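Local coordinates for putative chromatin binding protein (Chaetomium thermophilum, PDB 6QP0) that binds and probably hydrolyses ATP with a magnesium ion as a tRNA-dependent P-loop ATPase needed for tRNA modification by Elongator, at residues His74-Ser77 and Asp78-Ser82. Numbering follows the deposited sequence.
Sequences HYIS and DATLS
Where strand 72-77, an edge strand of the parallel P-loop sheet, gives way to the following loop, Ser77 and Thr80 hold the chain in a single helix-like turn. Ser77 heads an ST motif in this turn: Thr80 N donates to Ser77 OG over 3.1 Å, a nearly straight bond with an N-H...O angle of 162°. A chi1 of 71° sets that hydroxyl between its own backbone N and carbonyl carbon, facing the amide three residues on. Ser77 O is gripped twice from one face of its plane. Leu81 N, four residues on, reaches Ser77 O over 3.1 Å, well out beyond the oxygen, whereas Thr80 OG1 donates to the same Ser77 O at 2.7 Å and a steeper C=O...O angle of 119°. With OG1 committed to the strand backbone, the Thr80 methyl CG2 turns to the Ser77 hydroxyl and approaches the Tyr75 ring obliquely, 3.8 Å from CE2. Ile76 CG2 meets Leu81 CD1 at 3.8 Å, an apolar touch that continues onto helix 106-120 through Ala116 and Leu113. An alanine in place of Ser77 would probably leave the Thr80 amide without its side-chain acceptor and the start of the turn less firmly fixed. A type I turn from Ala79 to Ser82 then leads the chain onward. On the nucleotide side, Tyr75 OH bonds to the magnesium-site residue Asp130, and its ring packs against Thr16, while the Asp78 carboxylate is held by Tyr88 and Ser131. The result is an ST motif at the C-terminal end of a parallel strand, the end at which P-loop NTPases build their nucleotide and magnesium site.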
# COMPACT_ATOMS: atom_id res chain seq x y z
N HIS A 74 -8.64 -9.83 -2.82
CA HIS A 74 -9.20 -8.63 -2.23
C HIS A 74 -8.28 -7.44 -2.48
O HIS A 74 -7.05 -7.58 -2.47
CB HIS A 74 -9.42 -8.79 -0.72
CG HIS A 74 -10.19 -10.02 -0.35
ND1 HIS A 74 -11.56 -10.04 -0.22
CD2 HIS A 74 -9.77 -11.27 -0.06
CE1 HIS A 74 -11.95 -11.25 0.12
NE2 HIS A 74 -10.88 -12.02 0.23
N TYR A 75 -8.88 -6.27 -2.68
CA TYR A 75 -8.15 -5.03 -2.87
C TYR A 75 -8.71 -3.97 -1.93
O TYR A 75 -9.92 -3.74 -1.91
CB TYR A 75 -8.25 -4.55 -4.32
CG TYR A 75 -7.74 -3.14 -4.53
CD1 TYR A 75 -6.38 -2.89 -4.70
CD2 TYR A 75 -8.61 -2.06 -4.56
CE1 TYR A 75 -5.92 -1.60 -4.89
CE2 TYR A 75 -8.15 -0.77 -4.75
CZ TYR A 75 -6.80 -0.55 -4.91
OH TYR A 75 -6.34 0.73 -5.10
N ILE A 76 -7.83 -3.32 -1.18
CA ILE A 76 -8.21 -2.30 -0.21
C ILE A 76 -7.31 -1.08 -0.41
O ILE A 76 -6.12 -1.22 -0.71
CB ILE A 76 -8.10 -2.81 1.24
CG1 ILE A 76 -8.90 -4.10 1.42
CG2 ILE A 76 -8.58 -1.75 2.22
CD1 ILE A 76 -8.65 -4.81 2.74
N SER A 77 -7.88 0.11 -0.23
CA SER A 77 -7.14 1.34 -0.37
C SER A 77 -7.82 2.42 0.47
O SER A 77 -8.94 2.23 0.96
CB SER A 77 -7.03 1.78 -1.83
OG SER A 77 -8.29 2.23 -2.32
N ASP A 78 -7.12 3.54 0.64
CA ASP A 78 -7.74 4.69 1.29
C ASP A 78 -9.02 5.10 0.57
O ASP A 78 -10.02 5.46 1.21
CB ASP A 78 -6.76 5.87 1.34
CG ASP A 78 -5.58 5.61 2.26
OD1 ASP A 78 -5.34 4.45 2.63
OD2 ASP A 78 -4.88 6.59 2.61
N ALA A 79 -9.02 5.02 -0.76
CA ALA A 79 -10.18 5.43 -1.54
C ALA A 79 -11.35 4.47 -1.34
O ALA A 79 -12.51 4.91 -1.23
CB ALA A 79 -9.81 5.53 -3.02
N THR A 80 -11.08 3.16 -1.31
CA THR A 80 -12.15 2.20 -1.11
C THR A 80 -12.80 2.36 0.26
O THR A 80 -13.99 2.10 0.42
CB THR A 80 -11.63 0.77 -1.27
OG1 THR A 80 -10.63 0.51 -0.27
CG2 THR A 80 -11.04 0.56 -2.66
N LEU A 81 -12.02 2.78 1.25
CA LEU A 81 -12.53 3.05 2.59
C LEU A 81 -12.91 4.50 2.78
O LEU A 81 -13.20 4.91 3.91
CB LEU A 81 -11.48 2.65 3.63
CG LEU A 81 -11.00 1.20 3.55
CD1 LEU A 81 -9.89 0.95 4.55
CD2 LEU A 81 -12.16 0.23 3.78
N SER A 82 -12.93 5.29 1.71
CA SER A 82 -13.31 6.70 1.78
C SER A 82 -12.47 7.44 2.83
O SER A 82 -12.99 8.21 3.65
CB SER A 82 -14.80 6.85 2.07
OG SER A 82 -15.57 6.23 1.06